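Carbohydrate kinase, FGGY (Novosphingobium aromaticivorans, PDB 3H6E) probably acts as a carbohydrate kinase of the FGGY family, phosphorylating a sugar or related polyol whose identity is not established. Local coordinates at residues R32-P36 and D52-W56; R88-P92 and H140-M144; T148-Q154 and A164-S170. The contacts are given in a common frame with arbitrary orientation. Numbering follows the deposited sequence.

The three contacts follow one another along the chain, each closing before the next opens. Interaction 1 packs helix 50-63 against edge strand 29-36 of the six-stranded mixed sheet. Interactions 2 and 3 both reach the small antiparallel sheet ordered 88-89, 81-85, 148-151, and helix 141-145 of interaction 2 leads directly into strand 148-151 of interaction 3. Their centres are 16 Å apart, and they touch directly, Met144 CE lying 3.8 Å from Leu149 CD2. Interaction 1 stays separate: its centre is 24 Å from that of interaction 2 and 20 Å from that of interaction 3, with nearest atoms about 8 and 6 Å away. None of the three contacts contains a bound ligand.

Interaction 1 (R32-P36 and D52-W56); sequences RQVRP and DTGRW
Build 32-36 as an extended strand and 52-56 as a helical turn, the two axes 11.2 Å apart at closest approach and running nearly antiparallel at 155°; the nearest CA pair is Arg35-Trp56 at 8.8 Å. Arg35 (chi1 t, chi2 -147°, chi3 -149°) extends toward the helix. Asp52, also t, receives it: Arg35 NH2 donates to Asp52 OD2 at 2.6 Å, a salt bridge extended to a three-residue network by Arg55. At Thr53 the guanidinium passes edge-on, Arg35 NH1 lying 3.4 Å from Thr53 CA, while the Thr53 hydroxyl bonds to Asp49 O. Arg55 holds the other carboxylate oxygen, its NH1 3.0 Å from Asp52 OD1, in a weak hydrogen bond. Trp56 (chi1 t, chi2 73°) sends its indole back to the strand. Arg35 CD sits 3.7 Å from the centroid of its five-membered ring, 13° off the normal, a CH-pi contact; Gln33 O meets the ring edge, 3.5 Å from Trp56 CH2. This is helix-on-sheet packing at the protein surface, with the guanidinium over Trp56 CB (Arg35 CZ to Trp56 CB 3.4 Å). Trp56 also touches Ser18 and Val20 of the adjoining strand 17-23, and Gln33 reaches Val60 and Arg63 further along helix 50-63.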
loop_
_atom_site.group_PDB
_atom_site.type_symbol
_atom_site.label_atom_id
_atom_site.label_comp_id
_atom_site.label_asym_id
_atom_site.label_seq_id
_atom_site.Cartn_x
_atom_site.Cartn_y
_atom_site.Cartn_z
ATOM N N ARG A 32 11.329 -19.287 0.295
ATOM C CA ARG A 32 10.032 -18.629 0.305
ATOM C C ARG A 32 8.923 -19.650 0.094
ATOM O O ARG A 32 9.029 -20.532 -0.758
ATOM C CB ARG A 32 9.976 -17.547 -0.774
ATOM C CG ARG A 32 8.617 -16.882 -0.945
ATOM C CD ARG A 32 8.757 -15.567 -1.699
ATOM N NE ARG A 32 7.565 -15.230 -2.466
ATOM C CZ ARG A 32 7.408 -15.529 -3.752
ATOM N NH1 ARG A 32 8.370 -16.170 -4.404
ATOM N NH2 ARG A 32 6.294 -15.191 -4.387
ATOM N N GLN A 33 7.866 -19.530 0.886
ATOM C CA GLN A 33 6.707 -20.400 0.766
ATOM C C GLN A 33 5.456 -19.545 0.608
ATOM O O GLN A 33 5.182 -18.673 1.432
ATOM C CB GLN A 33 6.588 -21.304 1.994
ATOM C CG GLN A 33 7.659 -22.382 2.073
ATOM C CD GLN A 33 7.350 -23.572 1.184
ATOM O OE1 GLN A 33 6.294 -24.198 1.310
ATOM N NE2 GLN A 33 8.272 -23.895 0.278
ATOM N N VAL A 34 4.703 -19.788 -0.460
ATOM C CA VAL A 34 3.520 -18.987 -0.743
ATOM C C VAL A 34 2.249 -19.833 -0.764
ATOM O O VAL A 34 2.299 -21.057 -0.630
ATOM C CB VAL A 34 3.654 -18.237 -2.074
ATOM C CG1 VAL A 34 5.060 -17.672 -2.212
ATOM C CG2 VAL A 34 3.324 -19.159 -3.238
ATOM N N ARG A 35 1.114 -19.165 -0.945
ATOM C CA ARG A 35 -0.188 -19.805 -0.831
ATOM C C ARG A 35 -1.290 -18.759 -0.939
ATOM O O ARG A 35 -1.384 -17.867 -0.097
ATOM C CB ARG A 35 -0.291 -20.509 0.518
ATOM C CG ARG A 35 -1.680 -20.982 0.878
ATOM C CD ARG A 35 -1.889 -20.888 2.375
ATOM N NE ARG A 35 -2.794 -21.920 2.862
ATOM C CZ ARG A 35 -3.502 -21.824 3.981
ATOM N NH1 ARG A 35 -3.423 -20.729 4.727
ATOM N NH2 ARG A 35 -4.296 -22.819 4.348
ATOM N N PRO A 36 -2.132 -18.867 -1.974
ATOM C CA PRO A 36 -3.225 -17.904 -2.142
ATOM C C PRO A 36 -4.100 -17.864 -0.897
ATOM O O PRO A 36 -4.196 -18.865 -0.185
ATOM C CB PRO A 36 -4.017 -18.471 -3.326
ATOM C CG PRO A 36 -3.043 -19.329 -4.064
ATOM C CD PRO A 36 -2.141 -19.909 -3.015
ATOM N N ASP A 52 -7.140 -21.169 9.849
ATOM C CA ASP A 52 -6.502 -22.018 8.856
ATOM C C ASP A 52 -5.121 -21.514 8.440
ATOM O O ASP A 52 -4.202 -22.306 8.234
ATOM C CB ASP A 52 -7.409 -22.153 7.635
ATOM C CG ASP A 52 -6.880 -23.140 6.628
ATOM O OD1 ASP A 52 -6.673 -24.317 6.996
ATOM O OD2 ASP A 52 -6.683 -22.739 5.464
ATOM N N THR A 53 -4.976 -20.202 8.306
ATOM C CA THR A 53 -3.682 -19.630 7.957
ATOM C C THR A 53 -2.685 -19.879 9.081
ATOM O O THR A 53 -1.501 -20.130 8.834
ATOM C CB THR A 53 -3.777 -18.124 7.673
ATOM O OG1 THR A 53 -4.483 -17.919 6.443
ATOM C CG2 THR A 53 -2.388 -17.517 7.558
ATOM N N GLY A 54 -3.175 -19.812 10.315
ATOM C CA GLY A 54 -2.363 -20.109 11.479
ATOM C C GLY A 54 -1.761 -21.495 11.368
ATOM O O GLY A 54 -0.614 -21.719 11.752
ATOM N N ARG A 55 -2.540 -22.429 10.830
ATOM C CA ARG A 55 -2.060 -23.790 10.619
ATOM C C ARG A 55 -0.977 -23.839 9.545
ATOM O O ARG A 55 0.157 -24.225 9.825
ATOM C CB ARG A 55 -3.214 -24.728 10.263
ATOM C CG ARG A 55 -4.310 -24.757 11.312
ATOM C CD ARG A 55 -5.400 -25.760 10.969
ATOM N NE ARG A 55 -6.654 -25.450 11.652
ATOM C CZ ARG A 55 -7.731 -24.962 11.045
ATOM N NH1 ARG A 55 -7.709 -24.739 9.737
ATOM N NH2 ARG A 55 -8.834 -24.705 11.738
ATOM N N TRP A 56 -1.323 -23.442 8.323
ATOM C CA TRP A 56 -0.360 -23.459 7.225
ATOM C C TRP A 56 0.997 -22.916 7.653
ATOM O O TRP A 56 2.039 -23.460 7.283
ATOM C CB TRP A 56 -0.870 -22.655 6.026
ATOM C CG TRP A 56 0.190 -22.410 4.979
ATOM C CD1 TRP A 56 0.702 -23.326 4.103
ATOM C CD2 TRP A 56 0.865 -21.173 4.704
ATOM N NE1 TRP A 56 1.650 -22.737 3.300
ATOM C CE2 TRP A 56 1.769 -21.417 3.648
ATOM C CE3 TRP A 56 0.793 -19.884 5.245
ATOM C CZ2 TRP A 56 2.593 -20.421 3.122
ATOM C CZ3 TRP A 56 1.614 -18.896 4.722
ATOM C CH2 TRP A 56 2.501 -19.170 3.672
#

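Interaction 2 (R88-P92 and H140-M144); sequences RLAFP and HPDVM
A Met-aromatic contact is part of this meeting of a loop with a helix start, where Phe91 fills a shallow hollow formed by His140, Val143 and Met144. The strand residues Arg88 and Leu89 are followed by Ala90 at helical angles (-64/-34) and Phe91 at extended ones (180/162), so that the CA-CB bonds of Ala90 and Phe91 point toward the helix. His140, at phi/psi -142/59, is the N-cap residue of helix 141-145 and follows directly on helix 129-139; its O accepts from Met144 N at 3.0 Å. The nearest CA pair is Ala90-Val143, 7.5 Å. There the small Ala90 methyl leaves room for the valine, with CB 3.9 Å from Val143 CG1. Val143 CG1 also lies 4.3 Å from Phe91 CE1, so it touches both residues. Phe91, chi1 p (51°), lies obliquely to the imidazole, centroids 5.4 Å apart and planes at 33°, Phe91 CE1 being 4.0 Å from His140 ND1. Leu136 of helix 129-139 also touches Phe91 and Met144. Apolar and ring contacts thus join the loop after edge strand 88-89 to the start of helix 141-145, burying 151 Å² between the two segments. Met144, modelled as selenomethionine and m at all three chi angles, brings SE 5.3 Å from the Phe91 ring centroid at the ring edge, 4.1 Å from Phe91 CZ.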
loop_
_atom_site.group_PDB
_atom_site.type_symbol
_atom_site.label_atom_id
_atom_site.label_comp_id
_atom_site.label_asym_id
_atom_site.label_seq_id
_atom_site.Cartn_x
_atom_site.Cartn_y
_atom_site.Cartn_z
ATOM N N ARG A 88 -8.497 -14.990 23.581
ATOM C CA ARG A 88 -8.460 -15.809 22.369
ATOM C C ARG A 88 -9.190 -15.121 21.218
ATOM O O ARG A 88 -10.009 -14.226 21.436
ATOM C CB ARG A 88 -9.073 -17.189 22.612
ATOM C CG ARG A 88 -10.595 -17.198 22.590
ATOM C CD ARG A 88 -11.117 -18.505 22.005
ATOM N NE ARG A 88 -12.495 -18.780 22.399
ATOM C CZ ARG A 88 -12.830 -19.361 23.545
ATOM N NH1 ARG A 88 -11.883 -19.718 24.404
ATOM N NH2 ARG A 88 -14.106 -19.584 23.833
ATOM N N LEU A 89 -8.895 -15.540 19.993
ATOM C CA LEU A 89 -9.562 -14.969 18.831
ATOM C C LEU A 89 -11.078 -15.147 18.920
ATOM O O LEU A 89 -11.586 -16.268 18.919
ATOM C CB LEU A 89 -9.037 -15.580 17.535
ATOM C CG LEU A 89 -9.695 -14.971 16.294
ATOM C CD1 LEU A 89 -9.278 -13.508 16.142
ATOM C CD2 LEU A 89 -9.372 -15.772 15.038
ATOM N N ALA A 90 -11.793 -14.031 18.998
ATOM C CA ALA A 90 -13.242 -14.060 19.127
ATOM C C ALA A 90 -13.905 -14.682 17.898
ATOM O O ALA A 90 -14.935 -15.347 18.009
ATOM C CB ALA A 90 -13.774 -12.661 19.372
ATOM N N PHE A 91 -13.303 -14.463 16.733
ATOM C CA PHE A 91 -13.826 -14.972 15.469
ATOM C C PHE A 91 -12.910 -14.539 14.327
ATOM O O PHE A 91 -12.115 -13.612 14.484
ATOM C CB PHE A 91 -15.246 -14.451 15.224
ATOM C CG PHE A 91 -15.377 -12.957 15.359
ATOM C CD1 PHE A 91 -16.140 -12.403 16.375
ATOM C CD2 PHE A 91 -14.731 -12.106 14.473
ATOM C CE1 PHE A 91 -16.260 -11.030 16.502
ATOM C CE2 PHE A 91 -14.844 -10.735 14.595
ATOM C CZ PHE A 91 -15.608 -10.197 15.610
ATOM N N PRO A 92 -13.012 -15.208 13.170
ATOM C CA PRO A 92 -12.225 -14.739 12.025
ATOM C C PRO A 92 -12.617 -13.310 11.648
ATOM O O PRO A 92 -13.809 -12.999 11.600
ATOM C CB PRO A 92 -12.620 -15.712 10.907
ATOM C CG PRO A 92 -13.110 -16.931 11.620
ATOM C CD PRO A 92 -13.786 -16.421 12.854
ATOM N N HIS A 140 -22.497 -8.324 17.168
ATOM C CA HIS A 140 -21.916 -8.946 18.349
ATOM C C HIS A 140 -21.649 -7.902 19.421
ATOM O O HIS A 140 -20.508 -7.727 19.854
ATOM C CB HIS A 140 -20.621 -9.673 17.981
ATOM C CG HIS A 140 -20.793 -10.705 16.909
ATOM N ND1 HIS A 140 -20.183 -10.609 15.676
ATOM C CD2 HIS A 140 -21.517 -11.848 16.881
ATOM C CE1 HIS A 140 -20.515 -11.654 14.940
ATOM N NE2 HIS A 140 -21.325 -12.422 15.648
ATOM N N PRO A 141 -22.714 -7.209 19.857
ATOM C CA PRO A 141 -22.636 -6.074 20.785
ATOM C C PRO A 141 -21.793 -6.368 22.020
ATOM O O PRO A 141 -20.904 -5.583 22.355
ATOM C CB PRO A 141 -24.097 -5.852 21.188
ATOM C CG PRO A 141 -24.881 -6.378 20.034
ATOM C CD PRO A 141 -24.107 -7.547 19.515
ATOM N N ASP A 142 -22.067 -7.489 22.680
ATOM C CA ASP A 142 -21.380 -7.837 23.920
ATOM C C ASP A 142 -19.931 -8.233 23.671
ATOM O O ASP A 142 -19.017 -7.752 24.345
ATOM C CB ASP A 142 -22.121 -8.968 24.641
ATOM C CG ASP A 142 -23.574 -8.624 24.927
ATOM O OD1 ASP A 142 -24.354 -9.548 25.245
ATOM O OD2 ASP A 142 -23.939 -7.432 24.829
ATOM N N VAL A 143 -19.728 -9.109 22.696
ATOM C CA VAL A 143 -18.391 -9.587 22.363
ATOM C C VAL A 143 -17.445 -8.448 21.969
ATOM O O VAL A 143 -16.233 -8.551 22.159
ATOM C CB VAL A 143 -18.435 -10.657 21.248
ATOM C CG1 VAL A 143 -17.026 -11.002 20.769
ATOM C CG2 VAL A 143 -19.159 -11.904 21.745
HETATM N N MSE A 144 -17.996 -7.363 21.429
HETATM C CA MSE A 144 -17.179 -6.214 21.043
HETATM C C MSE A 144 -16.775 -5.358 22.245
HETATM O O MSE A 144 -15.696 -4.762 22.257
HETATM C CB MSE A 144 -17.891 -5.344 20.004
HETATM C CG MSE A 144 -18.079 -6.007 18.654
HETATM SE SE MSE A 144 -16.524 -7.044 18.090
HETATM C CE MSE A 144 -15.194 -5.620 17.955
#

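Interaction 3 (T148-Q154 and A164-S170); sequences TLLPWAQ and AVSEVTS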
loop_
_atom_site.group_PDB
_atom_site.type_symbol
_atom_site.label_atom_id
_atom_site.label_comp_id
_atom_site.label_asym_id
_atom_site.label_seq_id
_atom_site.Cartn_x
_atom_site.Cartn_y
_atom_site.Cartn_z
ATOM N N THR A 148 -10.527 -7.044 23.054
ATOM C CA THR A 148 -9.310 -6.306 22.787
ATOM C C THR A 148 -9.182 -6.201 21.278
ATOM O O THR A 148 -9.317 -7.195 20.569
ATOM C CB THR A 148 -8.082 -7.023 23.353
ATOM O OG1 THR A 148 -8.137 -6.993 24.783
ATOM C CG2 THR A 148 -6.794 -6.345 22.875
ATOM N N LEU A 149 -8.951 -4.992 20.782
ATOM C CA LEU A 149 -8.826 -4.787 19.347
ATOM C C LEU A 149 -7.362 -4.696 18.948
ATOM O O LEU A 149 -6.519 -4.265 19.735
ATOM C CB LEU A 149 -9.605 -3.551 18.903
ATOM C CG LEU A 149 -11.119 -3.764 18.946
ATOM C CD1 LEU A 149 -11.872 -2.502 18.554
ATOM C CD2 LEU A 149 -11.505 -4.930 18.046
ATOM N N LEU A 150 -7.070 -5.098 17.718
ATOM C CA LEU A 150 -5.700 -5.366 17.330
ATOM C C LEU A 150 -5.610 -5.564 15.818
ATOM O O LEU A 150 -6.274 -6.440 15.258
ATOM C CB LEU A 150 -5.233 -6.619 18.074
ATOM C CG LEU A 150 -3.767 -7.031 18.083
ATOM C CD1 LEU A 150 -3.497 -7.999 19.216
ATOM C CD2 LEU A 150 -3.444 -7.671 16.780
ATOM N N PRO A 151 -4.788 -4.743 15.146
ATOM C CA PRO A 151 -4.675 -4.806 13.685
ATOM C C PRO A 151 -4.279 -6.195 13.188
ATOM O O PRO A 151 -3.716 -6.985 13.940
ATOM C CB PRO A 151 -3.563 -3.795 13.378
ATOM C CG PRO A 151 -3.573 -2.857 14.534
ATOM C CD PRO A 151 -3.921 -3.700 15.722
ATOM N N TRP A 152 -4.576 -6.471 11.922
ATOM C CA TRP A 152 -4.325 -7.770 11.301
ATOM C C TRP A 152 -2.863 -8.207 11.412
ATOM O O TRP A 152 -2.571 -9.330 11.823
ATOM C CB TRP A 152 -4.770 -7.710 9.840
ATOM C CG TRP A 152 -4.501 -8.933 9.007
ATOM C CD1 TRP A 152 -3.774 -8.991 7.853
ATOM C CD2 TRP A 152 -4.984 -10.263 9.242
ATOM N NE1 TRP A 152 -3.770 -10.270 7.359
ATOM C CE2 TRP A 152 -4.504 -11.072 8.193
ATOM C CE3 TRP A 152 -5.770 -10.847 10.237
ATOM C CZ2 TRP A 152 -4.779 -12.434 8.115
ATOM C CZ3 TRP A 152 -6.042 -12.200 10.157
ATOM C CH2 TRP A 152 -5.548 -12.978 9.105
ATOM N N ALA A 153 -1.946 -7.315 11.055
ATOM C CA ALA A 153 -0.524 -7.623 11.116
ATOM C C ALA A 153 -0.094 -8.013 12.531
ATOM O O ALA A 153 0.622 -8.998 12.727
ATOM C CB ALA A 153 0.290 -6.439 10.618
ATOM N N GLN A 154 -0.533 -7.230 13.513
ATOM C CA GLN A 154 -0.169 -7.470 14.905
ATOM C C GLN A 154 -0.842 -8.719 15.444
ATOM O O GLN A 154 -0.385 -9.304 16.427
ATOM C CB GLN A 154 -0.523 -6.264 15.780
ATOM C CG GLN A 154 0.436 -5.103 15.632
ATOM C CD GLN A 154 0.572 -4.656 14.191
ATOM O OE1 GLN A 154 1.642 -4.766 13.596
ATOM N NE2 GLN A 154 -0.523 -4.169 13.615
ATOM N N ALA A 164 -0.754 -9.043 23.071
ATOM C CA ALA A 164 -1.486 -8.200 22.144
ATOM C C ALA A 164 -0.875 -6.804 22.096
ATOM O O ALA A 164 -0.564 -6.209 23.133
ATOM C CB ALA A 164 -2.951 -8.119 22.549
ATOM N N VAL A 165 -0.720 -6.284 20.884
ATOM C CA VAL A 165 -0.163 -4.957 20.671
ATOM C C VAL A 165 -0.763 -4.344 19.406
ATOM O O VAL A 165 -1.300 -5.057 18.563
ATOM C CB VAL A 165 1.380 -5.019 20.567
ATOM C CG1 VAL A 165 1.922 -3.880 19.723
ATOM C CG2 VAL A 165 2.014 -5.019 21.957
ATOM N N SER A 166 -0.700 -3.023 19.288
ATOM C CA SER A 166 -1.092 -2.362 18.048
ATOM C C SER A 166 0.105 -1.664 17.420
ATOM O O SER A 166 1.092 -1.378 18.095
ATOM C CB SER A 166 -2.218 -1.356 18.300
ATOM O OG SER A 166 -3.412 -2.016 18.680
ATOM N N GLU A 167 0.018 -1.398 16.121
ATOM C CA GLU A 167 1.069 -0.661 15.426
ATOM C C GLU A 167 0.454 0.449 14.571
ATOM O O GLU A 167 -0.636 0.289 14.018
ATOM C CB GLU A 167 1.934 -1.608 14.588
ATOM C CG GLU A 167 3.276 -1.027 14.177
ATOM C CD GLU A 167 3.165 -0.115 12.971
ATOM O OE1 GLU A 167 2.262 -0.344 12.139
ATOM O OE2 GLU A 167 3.980 0.826 12.854
ATOM N N VAL A 168 1.158 1.571 14.463
ATOM C CA VAL A 168 0.570 2.792 13.918
ATOM C C VAL A 168 0.226 2.767 12.419
ATOM O O VAL A 168 -0.769 3.364 12.010
ATOM C CB VAL A 168 1.444 4.030 14.241
ATOM C CG1 VAL A 168 2.640 4.100 13.320
ATOM C CG2 VAL A 168 0.620 5.299 14.133
ATOM N N THR A 169 1.031 2.080 11.606
ATOM C CA THR A 169 0.855 2.118 10.149
ATOM C C THR A 169 -0.427 1.451 9.659
ATOM O O THR A 169 -0.983 1.858 8.641
ATOM C CB THR A 169 2.062 1.518 9.387
ATOM O OG1 THR A 169 2.146 0.107 9.633
ATOM C CG2 THR A 169 3.354 2.192 9.813
ATOM N N SER A 170 -0.882 0.418 10.360
ATOM C CA SER A 170 -2.153 -0.206 10.020
ATOM C C SER A 170 -3.302 0.728 10.387
ATOM O O SER A 170 -4.300 0.799 9.677
ATOM C CB SER A 170 -2.318 -1.553 10.726
ATOM O OG SER A 170 -1.528 -2.560 10.121
HETATM O O HOH W 1 0.295 -8.099 18.932
#
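Two strand-to-helix turns pack together, burying 384 Å² between them; Leu150 and Ser166 carry the nearest CA pair, 5.5 Å apart. Leu150, t at both chi angles, has its CA-CB bond sideways yet brings its branch in: CD1 lies 3.4 Å from Ala164 CB, and CG 3.2 Å from Val165 O. Pro151 points toward the partner, its CD 3.4 Å from Ser166 OG and its CB 3.7 Å from Ser170 CB. Gln154 (chi1 m, chi2 p) folds its aliphatic part over the opposing backbone, CB 3.1 Å from Val165 O and CG 3.9 Å from Ser166 C. Water 1 joins the backbones, hydrogen-bonded to Gln154 O at 2.9 Å and, weakly, to Val165 N at 2.9 Å. Glu167, its side chain led away by chi1 t and chi2 m, is the N-cap residue of its own helix, its OE1 accepting from Thr169 N at 2.8 Å in a capping bond, and also from Thr169 OG1 at 2.5 Å. The contact is buried packing within the N-terminal part of the FGGY kinase fold. Strand 148-151 pairs with 81-85 through Thr148 and Leu150, Ser166 OG bonds Ala199 O beside strand 201-202, and Ser170 rests on His232 of strand 226-232.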